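Local coordinates for protein probable FAD-dependent oxidoreductase PA4991 (Pseudomonas aeruginosa PAO1, PDB 5EZ7) that binds one FAD per monomer and probably acts as an FAD-dependent oxidoreductase, although its physiological substrate is not known, at residues W21-R25 with E88-R92; L173-E179 with L190-G194; A199-S205 with R338-G342; R317-A321 with G342-K346. One frame throughout, in Å; residues are numbered along the deposited sequence.

The four contacts illustrate how a Rossmann-type FAD-binding fold is tied together around its cofactor. Contact 3 lies inside the six-stranded sheet, pairing strands 201-204 and 339-343. Contact 4 continues from it through the shared Gly342 and runs to the phosphate, ribityl chain and flavin. Contact 2 joins the outermost strand 172-174 to a hairpin of a second sheet, its centre about 15 Å from that of contact 3, and meets it where Leu190 CD1 packs 3.9 Å from Val202 CG1. Contact 1 packs the loop of 88-92 on helix 17-28 and joins contact 3 through Leu22 CD2 and Val203 CG1, 3.9 Å apart; its Trp21 side chain stays about 8 Å from FAD. Contacts 2 and 4 stand about 13 Å apart between nearest atoms.

Contact 1. Residues W21-R25 with E88-R92; sequences WLNAR and ELDLR
Trp21, Ala24 and Arg25 present the flank of helix 17-28, the helix that follows the Rossmann-type glycine-rich turn at the FAD, to the loop carrying Glu88, Leu89 and Leu91. The apolar part turns on Leu89, whose two methyls divide the work. CD1 sits over one face of the Trp21 indole in a CH-pi contact, 3.6 Å from the centroid of the five-membered ring and 18° off its normal, while CD2 packs 3.6 Å from Ala24 CB. Leu91 CD1 approaches Trp21 CZ3 obliquely at 3.8 Å. Helix 157-168 backs Leu89 and Leu91.

The polar part is gathered at one carboxylate. Glu88 CG stands between its backbone N and carbonyl carbon (chi1 73°), and the extended chain beyond it carries OE1 to the edge of the indole. The Arg25 chain, bent at chi2 and chi3, brings its guanidinium to the same oxygen, its plane nearly perpendicular to the carboxylate. Arg25 NH2 is bound more strongly to Asp355, and Glu88 OE2 pairs with Arg78. OE1 has two partners of unequal strength: a salt bridge from Arg25 NH1 at 2.8 Å and a weak, bent hydrogen bond from Trp21 NE1 at 3.4 Å.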
# COMPACT_ATOMS: atom_id res chain seq x y z
N TRP A 21 -1.05 6.75 -6.75
CA TRP A 21 -2.43 7.19 -6.63
C TRP A 21 -2.43 8.65 -6.82
O TRP A 21 -3.14 9.15 -7.65
CB TRP A 21 -3.05 6.82 -5.28
CG TRP A 21 -4.50 7.13 -5.21
CD1 TRP A 21 -5.06 8.35 -5.11
CD2 TRP A 21 -5.58 6.19 -5.29
NE1 TRP A 21 -6.43 8.24 -5.12
CE2 TRP A 21 -6.77 6.92 -5.19
CE3 TRP A 21 -5.65 4.79 -5.42
CZ2 TRP A 21 -8.02 6.31 -5.24
CZ3 TRP A 21 -6.90 4.19 -5.45
CH2 TRP A 21 -8.07 4.94 -5.35
N LEU A 22 -1.57 9.35 -6.09
CA LEU A 22 -1.42 10.81 -6.25
C LEU A 22 -1.11 11.17 -7.68
O LEU A 22 -1.66 12.12 -8.21
CB LEU A 22 -0.30 11.34 -5.37
CG LEU A 22 0.15 12.81 -5.57
CD1 LEU A 22 -0.99 13.77 -5.20
CD2 LEU A 22 1.42 13.11 -4.76
N ASN A 23 -0.19 10.44 -8.28
CA ASN A 23 0.16 10.74 -9.67
C ASN A 23 -1.08 10.67 -10.56
O ASN A 23 -1.31 11.51 -11.41
CB ASN A 23 1.24 9.79 -10.17
CG ASN A 23 1.84 10.19 -11.51
OD1 ASN A 23 2.21 11.35 -11.71
ND2 ASN A 23 1.99 9.23 -12.42
N ALA A 24 -1.90 9.64 -10.35
CA ALA A 24 -3.05 9.45 -11.18
C ALA A 24 -4.09 10.59 -11.00
O ALA A 24 -4.65 11.07 -11.97
CB ALA A 24 -3.65 8.10 -10.89
N ARG A 25 -4.33 10.98 -9.76
CA ARG A 25 -5.17 12.12 -9.44
C ARG A 25 -4.70 13.44 -10.11
O ARG A 25 -5.52 14.19 -10.69
CB ARG A 25 -5.22 12.31 -7.91
CG ARG A 25 -6.11 11.27 -7.21
CD ARG A 25 -7.61 11.65 -7.17
NE ARG A 25 -7.75 12.86 -6.35
CZ ARG A 25 -7.72 12.89 -5.00
NH1 ARG A 25 -7.66 11.78 -4.24
NH2 ARG A 25 -7.78 14.07 -4.40
N GLU A 88 -13.23 8.65 -8.10
CA GLU A 88 -12.16 9.66 -8.28
C GLU A 88 -10.98 9.21 -9.18
O GLU A 88 -10.21 10.05 -9.64
CB GLU A 88 -11.62 10.13 -6.93
CG GLU A 88 -10.75 9.08 -6.26
CD GLU A 88 -10.57 9.34 -4.77
OE1 GLU A 88 -9.41 9.63 -4.36
OE2 GLU A 88 -11.60 9.27 -4.03
N LEU A 89 -10.83 7.89 -9.41
CA LEU A 89 -9.94 7.35 -10.44
C LEU A 89 -10.66 6.26 -11.25
O LEU A 89 -11.59 5.61 -10.76
CB LEU A 89 -8.68 6.75 -9.82
CG LEU A 89 -7.64 7.71 -9.19
CD1 LEU A 89 -6.49 6.87 -8.63
CD2 LEU A 89 -7.11 8.77 -10.17
N ASP A 90 -10.24 6.08 -12.50
CA ASP A 90 -10.72 4.96 -13.30
C ASP A 90 -9.94 3.68 -13.00
O ASP A 90 -8.96 3.38 -13.66
CB ASP A 90 -10.62 5.28 -14.79
CG ASP A 90 -11.40 4.31 -15.62
OD1 ASP A 90 -11.92 3.31 -15.10
OD2 ASP A 90 -11.52 4.56 -16.82
N LEU A 91 -10.42 2.91 -12.04
CA LEU A 91 -9.90 1.58 -11.77
C LEU A 91 -10.87 0.53 -12.27
O LEU A 91 -10.97 -0.53 -11.67
CB LEU A 91 -9.66 1.40 -10.26
CG LEU A 91 -8.79 2.43 -9.53
CD1 LEU A 91 -8.54 1.99 -8.10
CD2 LEU A 91 -7.47 2.72 -10.22
N ARG A 92 -11.60 0.79 -13.35
CA ARG A 92 -12.51 -0.24 -13.84
C ARG A 92 -11.72 -1.46 -14.33
O ARG A 92 -10.70 -1.33 -14.99
CB ARG A 92 -13.40 0.29 -14.95
CG ARG A 92 -14.59 1.07 -14.40
CD ARG A 92 -15.33 1.80 -15.49
NE ARG A 92 -14.41 2.59 -16.31
CZ ARG A 92 -14.78 3.45 -17.25
NH1 ARG A 92 -13.84 4.11 -17.92
NH2 ARG A 92 -16.07 3.70 -17.51

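Contact 2. Residues L173-E179 with L190-G194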
# COMPACT_ATOMS: atom_id res chain seq x y z
N LEU A 173 9.46 7.21 -14.50
CA LEU A 173 10.88 7.24 -14.69
C LEU A 173 11.63 6.38 -13.67
O LEU A 173 11.58 6.63 -12.46
CB LEU A 173 11.37 8.68 -14.60
CG LEU A 173 12.89 8.87 -14.65
CD1 LEU A 173 13.53 8.41 -15.96
CD2 LEU A 173 13.17 10.33 -14.42
N ALA A 174 12.36 5.39 -14.18
CA ALA A 174 13.40 4.72 -13.42
C ALA A 174 14.57 5.67 -13.19
O ALA A 174 15.24 6.05 -14.13
CB ALA A 174 13.90 3.45 -14.14
N GLY A 175 14.83 6.00 -11.93
CA GLY A 175 16.00 6.76 -11.54
C GLY A 175 16.53 6.33 -10.19
O GLY A 175 15.78 6.16 -9.25
N GLU A 176 17.83 6.14 -10.12
CA GLU A 176 18.47 5.57 -8.95
C GLU A 176 19.04 6.63 -8.03
O GLU A 176 18.83 6.58 -6.83
CB GLU A 176 19.57 4.59 -9.38
CG GLU A 176 19.03 3.21 -9.76
CD GLU A 176 20.13 2.18 -10.03
OE1 GLU A 176 21.34 2.54 -10.00
OE2 GLU A 176 19.78 0.99 -10.30
N ARG A 177 19.75 7.59 -8.58
CA ARG A 177 20.51 8.53 -7.78
C ARG A 177 19.93 9.95 -7.88
O ARG A 177 19.86 10.52 -8.98
CB ARG A 177 21.95 8.49 -8.26
CG ARG A 177 22.92 9.21 -7.37
CD ARG A 177 24.25 9.39 -8.11
NE ARG A 177 24.79 10.74 -7.97
CZ ARG A 177 26.01 11.12 -8.36
NH1 ARG A 177 26.85 10.25 -8.93
NH2 ARG A 177 26.40 12.38 -8.17
N ILE A 178 19.56 10.53 -6.74
CA ILE A 178 18.89 11.83 -6.70
C ILE A 178 19.63 12.92 -5.94
O ILE A 178 20.01 12.72 -4.79
CB ILE A 178 17.48 11.70 -6.10
CG1 ILE A 178 16.62 10.88 -7.04
CG2 ILE A 178 16.87 13.08 -5.90
CD1 ILE A 178 15.33 10.38 -6.45
N GLU A 179 19.82 14.07 -6.58
CA GLU A 179 20.38 15.25 -5.90
C GLU A 179 19.40 16.42 -5.96
O GLU A 179 18.58 16.49 -6.86
CB GLU A 179 21.71 15.68 -6.54
CG GLU A 179 22.85 14.68 -6.41
CD GLU A 179 23.11 13.93 -7.70
OE1 GLU A 179 23.79 14.49 -8.59
OE2 GLU A 179 22.61 12.77 -7.83
N LEU A 190 14.85 18.28 -9.01
CA LEU A 190 15.88 17.33 -8.69
C LEU A 190 16.70 16.99 -9.92
O LEU A 190 16.29 17.23 -11.06
CB LEU A 190 15.31 16.05 -8.08
CG LEU A 190 14.37 16.15 -6.88
CD1 LEU A 190 13.59 14.87 -6.73
CD2 LEU A 190 15.09 16.47 -5.57
N CYS A 191 17.88 16.48 -9.63
CA CYS A 191 18.80 15.96 -10.61
C CYS A 191 18.74 14.46 -10.40
O CYS A 191 19.03 13.96 -9.31
CB CYS A 191 20.20 16.54 -10.36
SG CYS A 191 21.38 16.22 -11.67
N VAL A 192 18.28 13.73 -11.42
CA VAL A 192 18.08 12.29 -11.33
C VAL A 192 19.02 11.64 -12.33
O VAL A 192 18.88 11.86 -13.52
CB VAL A 192 16.62 11.93 -11.67
CG1 VAL A 192 16.39 10.44 -11.58
CG2 VAL A 192 15.67 12.68 -10.76
N ASP A 193 20.00 10.89 -11.86
CA ASP A 193 21.03 10.30 -12.71
C ASP A 193 21.61 11.33 -13.64
O ASP A 193 21.74 11.10 -14.84
CB ASP A 193 20.47 9.10 -13.50
CG ASP A 193 19.81 8.05 -12.59
OD1 ASP A 193 20.21 7.89 -11.42
OD2 ASP A 193 18.86 7.38 -13.03
N GLY A 194 21.93 12.49 -13.09
CA GLY A 194 22.51 13.60 -13.86
C GLY A 194 21.54 14.35 -14.77
O GLY A 194 21.98 15.17 -15.56
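Asp193 folds its carboxylate back over the turn at Glu176 and Arg177, illustrating how one side chain can take up the backbone amides of a neighbouring loop. Its CG lies opposite the carbonyl carbon and beside the backbone N (chi1 -54°), which directs OD1 at two successive N-H groups. Arg177 N reaches OD1 at 2.9 Å, nearly along the C-O bond, whereas Glu176 N comes to the syn lone pair of OD1 at 3.2 Å. OD1 thus takes two amides, and a weak bond from Glu176 N reaches OD2.

Beyond the turn the backbones pair. Asp193 N donates to Arg177 O, and Glu179 and Cys191 form an antiparallel hydrogen-bonded pair, with Glu179 N 2.8 Å from Cys191 O. Ile178 and Val192 make the adjoining non-hydrogen-bonded pair. On their face of the sheet, Ile178 CG2 crosses Leu190 at a slant, 3.8 Å from CD1. Val192 CG1 reaches Gly175 CA of the loop, 3.7 Å away.

On the other face, Glu179 bends at chi2 (103°) beside Cys191, bringing its carboxylate to Arg177, whose NE meets OE2 at 3.0 Å from above the carboxylate plane. This salt bridge stays within 173-179, running from the turn to the strand that follows it.

Strands 178-183 and 186-192 form a beta hairpin at the edge of a four-stranded sheet. Its inner face packs on Val13 and Val36 of the Rossmann-type core, and Ile178 lines the FAD pocket.

Contact 3. Residues A199-S205 with R338-G342; sequences AQRVVLS and RLLVG
Arg338 opens a parallel strand pairing, 201-204 beside 339-343, within the six-stranded sheet of the Rossmann-type FAD-binding fold; the strand axes lie 4.5 Å apart and diverge by 15°. Its backbone O accepts from Val202 N, and its side chain, bent at chi2 and chi3, folds back along Ala199 and Gln200. There Gln200 O lies over one face of the guanidinium, while water 1 donates to Ala199 O and accepts from Arg338 NE. Arg201 crosses Arg338 at about a right angle, its CD 3.3 Å from Arg338 O. The two positive groups are drawn to separate acids, Arg338 to Glu186 and Arg201 to Asp364, which probably eases their proximity.

Leu339 pairs with Val202 and turns to the face of Val202 and Leu204. With CG anti to the backbone N (chi1 -179°), its CD1 comes to 3.8 Å from Leu204 CG, and helix 210-216 packs on both leucines.

Leu340 emerges on the face of Val203. Its backbone uses both polar atoms in the pairing: N donates to Val202 O and O accepts from Leu204 N, each at 2.8 Å. Its CB meets Val203 CG2 at 4.1 Å.

Val341 returns to the Leu204 face, where its CG2 packs 3.7 Å from Leu204 CB.

Gly342 follows the last bridged pair, beside Ser205, a residue of the FAD pocket whose hydroxyl is hydrogen-bonded to Gly14 of the glycine-rich turn. The last backbone bond between the segments runs from Gly342 N to Leu204 O, 3.0 Å long and nearly straight.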
# COMPACT_ATOMS: atom_id res chain seq x y z
N ALA A 199 10.46 21.59 -11.41
CA ALA A 199 9.04 21.37 -11.02
C ALA A 199 8.58 22.34 -9.97
O ALA A 199 9.39 22.79 -9.22
CB ALA A 199 8.84 19.97 -10.49
N GLN A 200 7.27 22.66 -9.99
CA GLN A 200 6.70 23.72 -9.14
C GLN A 200 6.72 23.19 -7.75
O GLN A 200 6.85 23.96 -6.78
CB GLN A 200 5.27 24.13 -9.52
CG GLN A 200 5.04 24.53 -10.96
CD GLN A 200 3.69 25.21 -11.17
OE1 GLN A 200 3.42 26.27 -10.60
NE2 GLN A 200 2.82 24.61 -12.00
N ARG A 201 6.54 21.87 -7.63
CA ARG A 201 6.69 21.17 -6.35
C ARG A 201 7.36 19.84 -6.49
O ARG A 201 7.37 19.30 -7.57
CB ARG A 201 5.32 20.92 -5.71
CG ARG A 201 4.62 22.19 -5.28
CD ARG A 201 5.32 22.86 -4.11
NE ARG A 201 4.56 23.97 -3.56
CZ ARG A 201 4.63 25.25 -3.91
NH1 ARG A 201 5.42 25.69 -4.89
NH2 ARG A 201 3.88 26.13 -3.25
N VAL A 202 7.86 19.32 -5.37
CA VAL A 202 8.48 17.99 -5.27
C VAL A 202 7.79 17.28 -4.10
O VAL A 202 7.75 17.82 -2.96
CB VAL A 202 10.01 18.03 -5.04
CG1 VAL A 202 10.60 16.62 -4.91
CG2 VAL A 202 10.72 18.76 -6.17
N VAL A 203 7.24 16.10 -4.38
CA VAL A 203 6.61 15.28 -3.38
C VAL A 203 7.40 13.99 -3.12
O VAL A 203 7.66 13.20 -4.06
CB VAL A 203 5.20 14.87 -3.79
CG1 VAL A 203 4.50 14.12 -2.64
CG2 VAL A 203 4.39 16.10 -4.20
N LEU A 204 7.70 13.75 -1.84
CA LEU A 204 8.37 12.50 -1.40
C LEU A 204 7.36 11.52 -0.83
O LEU A 204 6.87 11.68 0.31
CB LEU A 204 9.43 12.80 -0.35
CG LEU A 204 10.44 13.86 -0.69
CD1 LEU A 204 11.46 13.93 0.43
CD2 LEU A 204 11.11 13.55 -2.00
N SER A 205 7.02 10.52 -1.65
CA SER A 205 6.15 9.39 -1.27
C SER A 205 6.97 8.08 -1.39
O SER A 205 6.54 7.10 -1.99
CB SER A 205 4.92 9.35 -2.17
OG SER A 205 5.31 9.30 -3.52
N ARG A 338 9.09 24.26 -1.14
CA ARG A 338 8.39 23.59 -2.24
C ARG A 338 8.40 22.06 -2.13
O ARG A 338 8.04 21.36 -3.08
CB ARG A 338 9.03 24.01 -3.55
CG ARG A 338 9.56 25.42 -3.48
CD ARG A 338 9.37 26.20 -4.72
NE ARG A 338 9.85 25.51 -5.90
CZ ARG A 338 9.78 26.04 -7.12
NH1 ARG A 338 9.26 27.27 -7.25
NH2 ARG A 338 10.19 25.36 -8.19
N LEU A 339 8.83 21.56 -0.97
CA LEU A 339 8.96 20.15 -0.72
C LEU A 339 7.78 19.70 0.08
O LEU A 339 7.39 20.35 1.07
CB LEU A 339 10.23 19.84 0.03
CG LEU A 339 10.43 18.35 0.30
CD1 LEU A 339 10.90 17.63 -0.95
CD2 LEU A 339 11.43 18.19 1.44
N LEU A 340 7.17 18.61 -0.37
CA LEU A 340 6.05 17.99 0.31
C LEU A 340 6.48 16.58 0.53
O LEU A 340 7.12 16.01 -0.30
CB LEU A 340 4.79 18.03 -0.55
CG LEU A 340 4.15 19.43 -0.69
CD1 LEU A 340 3.29 19.53 -1.92
CD2 LEU A 340 3.30 19.80 0.51
N VAL A 341 6.15 16.01 1.68
CA VAL A 341 6.66 14.72 2.05
C VAL A 341 5.71 14.01 3.01
O VAL A 341 5.19 14.62 3.97
CB VAL A 341 8.06 14.87 2.72
CG1 VAL A 341 8.03 15.90 3.88
CG2 VAL A 341 8.57 13.52 3.22
N GLY A 342 5.52 12.72 2.79
CA GLY A 342 4.71 12.00 3.73
C GLY A 342 4.53 10.54 3.52
O GLY A 342 5.22 9.92 2.71
O HOH W 1 9.94 22.41 -6.61

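Contact 4. Residues R317-A321 with G342-K346. With FAD (flavin-adenine dinucleotide), chain B.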
# COMPACT_ATOMS: atom_id res chain seq x y z
N ARG A 317 7.07 -1.40 8.44
CA ARG A 317 6.11 -0.35 8.09
C ARG A 317 6.85 0.97 8.26
O ARG A 317 7.51 1.16 9.26
CB ARG A 317 4.88 -0.41 8.98
CG ARG A 317 4.00 -1.61 8.70
CD ARG A 317 3.06 -1.88 9.85
NE ARG A 317 3.80 -2.41 10.98
CZ ARG A 317 3.26 -2.91 12.10
NH1 ARG A 317 4.05 -3.36 13.08
NH2 ARG A 317 1.93 -2.97 12.24
N ALA A 318 6.69 1.86 7.29
CA ALA A 318 7.30 3.18 7.27
C ALA A 318 6.24 4.22 7.59
O ALA A 318 5.30 4.39 6.83
CB ALA A 318 7.93 3.45 5.93
N GLU A 319 6.40 4.89 8.72
CA GLU A 319 5.40 5.81 9.25
C GLU A 319 6.03 7.10 9.80
O GLU A 319 7.22 7.11 10.17
CB GLU A 319 4.64 5.14 10.41
CG GLU A 319 3.82 3.96 9.98
CD GLU A 319 3.28 3.18 11.14
OE1 GLU A 319 3.54 3.60 12.28
OE2 GLU A 319 2.60 2.13 10.93
N PRO A 320 5.22 8.16 9.90
CA PRO A 320 5.69 9.31 10.65
C PRO A 320 5.97 8.94 12.11
O PRO A 320 5.23 8.14 12.72
CB PRO A 320 4.53 10.28 10.58
CG PRO A 320 3.32 9.42 10.40
CD PRO A 320 3.80 8.30 9.52
N ALA A 321 7.07 9.48 12.63
CA ALA A 321 7.36 9.30 14.07
C ALA A 321 6.26 9.96 14.87
O ALA A 321 5.69 10.97 14.44
CB ALA A 321 8.70 9.93 14.43
N GLY A 342 5.52 12.72 2.79
CA GLY A 342 4.71 12.00 3.73
C GLY A 342 4.53 10.54 3.52
O GLY A 342 5.22 9.92 2.71
N TRP A 343 3.58 10.03 4.30
CA TRP A 343 3.26 8.62 4.39
C TRP A 343 1.75 8.44 4.53
O TRP A 343 1.12 9.17 5.26
CB TRP A 343 3.95 8.05 5.60
CG TRP A 343 5.46 8.11 5.57
CD1 TRP A 343 6.31 7.20 5.00
CD2 TRP A 343 6.29 9.08 6.20
NE1 TRP A 343 7.63 7.56 5.24
CE2 TRP A 343 7.64 8.71 5.97
CE3 TRP A 343 6.03 10.22 6.97
CZ2 TRP A 343 8.70 9.46 6.44
CZ3 TRP A 343 7.08 10.94 7.44
CH2 TRP A 343 8.41 10.57 7.17
N PRO A 344 1.17 7.45 3.85
CA PRO A 344 -0.27 7.20 3.95
C PRO A 344 -0.67 6.55 5.26
O PRO A 344 -1.77 6.77 5.70
CB PRO A 344 -0.55 6.28 2.76
CG PRO A 344 0.71 5.59 2.50
CD PRO A 344 1.81 6.55 2.88
N THR A 345 0.22 5.77 5.87
CA THR A 345 -0.02 5.00 7.10
C THR A 345 -0.75 3.69 6.81
O THR A 345 -0.39 2.64 7.39
CB THR A 345 -0.65 5.78 8.29
OG1 THR A 345 -2.04 6.03 8.06
CG2 THR A 345 0.09 7.11 8.54
N LYS A 346 -1.74 3.73 5.92
CA LYS A 346 -2.41 2.55 5.41
C LYS A 346 -2.53 2.67 3.92
O LYS A 346 -2.56 3.75 3.39
CB LYS A 346 -3.77 2.41 6.09
CG LYS A 346 -3.62 1.69 7.40
CD LYS A 346 -4.73 1.95 8.39
CE LYS A 346 -4.55 1.05 9.63
NZ LYS A 346 -5.88 0.61 10.16
PA FAD B . 5.82 1.96 -0.41
O1A FAD B . 4.83 0.98 -0.95
O2A FAD B . 6.92 1.51 0.52
O5B FAD B . 6.46 2.70 -1.66
C5B FAD B . 7.60 3.53 -1.56
C4B FAD B . 8.28 3.47 -2.91
O4B FAD B . 9.34 4.43 -2.95
C3B FAD B . 8.87 2.08 -3.19
O3B FAD B . 8.36 1.54 -4.41
C2B FAD B . 10.36 2.34 -3.24
O2B FAD B . 11.08 1.51 -4.14
C1B FAD B . 10.43 3.83 -3.62
N9A FAD B . 11.66 4.48 -3.18
C8A FAD B . 12.26 4.35 -1.98
N7A FAD B . 13.37 5.10 -1.94
C5A FAD B . 13.49 5.73 -3.11
C6A FAD B . 14.47 6.66 -3.71
N6A FAD B . 15.52 7.05 -2.97
N1A FAD B . 14.25 7.10 -4.96
C2A FAD B . 13.19 6.69 -5.67
N3A FAD B . 12.26 5.83 -5.19
C4A FAD B . 12.37 5.33 -3.94
N1 FAD B . -2.67 -1.10 4.63
C2 FAD B . -3.99 -1.31 4.43
O2 FAD B . -4.74 -0.32 4.25
N3 FAD B . -4.53 -2.54 4.41
C4 FAD B . -3.80 -3.64 4.60
O4 FAD B . -4.32 -4.77 4.57
C4X FAD B . -2.36 -3.49 4.83
N5 FAD B . -1.57 -4.57 5.03
C5X FAD B . -0.25 -4.42 5.22
C6 FAD B . 0.53 -5.56 5.40
C7 FAD B . 1.89 -5.45 5.60
C7M FAD B . 2.71 -6.69 5.78
C8 FAD B . 2.53 -4.11 5.59
C8M FAD B . 4.02 -3.93 5.79
C9 FAD B . 1.75 -2.98 5.42
C9A FAD B . 0.37 -3.07 5.23
N10 FAD B . -0.45 -1.93 5.04
C10 FAD B . -1.82 -2.11 4.82
C1' FAD B . 0.09 -0.58 5.01
C2' FAD B . 0.49 -0.27 3.58
O2' FAD B . 1.18 -1.37 2.97
C3' FAD B . 1.34 1.00 3.51
O3' FAD B . 0.73 2.00 4.35
C4' FAD B . 1.43 1.52 2.08
O4' FAD B . 1.55 0.46 1.14
C5' FAD B . 2.62 2.44 1.90
O5' FAD B . 2.57 3.02 0.60
P FAD B . 3.78 3.95 0.12
O1P FAD B . 3.64 4.18 -1.36
O2P FAD B . 3.81 5.10 1.05
O3P FAD B . 5.07 3.07 0.48
O HOH W 2 2.89 4.62 5.67
O HOH W 3 1.63 1.11 8.76
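This contact forms part of the FAD pocket, where the end of strand 309-320 meets the chain leaving strand 339-343. Trp343 makes the apolar join. Its CG lies anti to the carbonyl carbon (chi1 -63°), which lays the indole against the Ala318-Pro320 backbone. Glu319 C lies over one face, toward the rim, and Pro320 N comes to 3.7 Å from CE3. The Pro320 side chain slides past the indole in the opposite direction, its CD 3.9 Å from CE3. At the other end of the ring, Ala318 O approaches CD1 obliquely. Gly207 O takes the indole N-H, which probably fixes the rotation of the ring.

Thr345 adds its methyl, CG2, 4.0 Å from Pro320 CD. Its backbone is joined to the strand through water 2, which accepts from Thr345 N and donates to Ala318 O at 2.7 Å. Water 3 lies near Glu319 OE2 and Thr345 O, while the Glu319 carboxylate is paired with Arg227.

The cofactor lies along the same residues. Pro344 CD comes to 3.1 Å from FAD O2P, Lys346 CB to 3.4 Å from flavin O2, and Arg317 CG to 3.7 Å from the flavin methyl C8M. The two segments are joined by apolar packing and bridging water, without direct hydrogen bonds, a chemistry consistent with a pocket wall that follows the cofactor from phosphate to flavin.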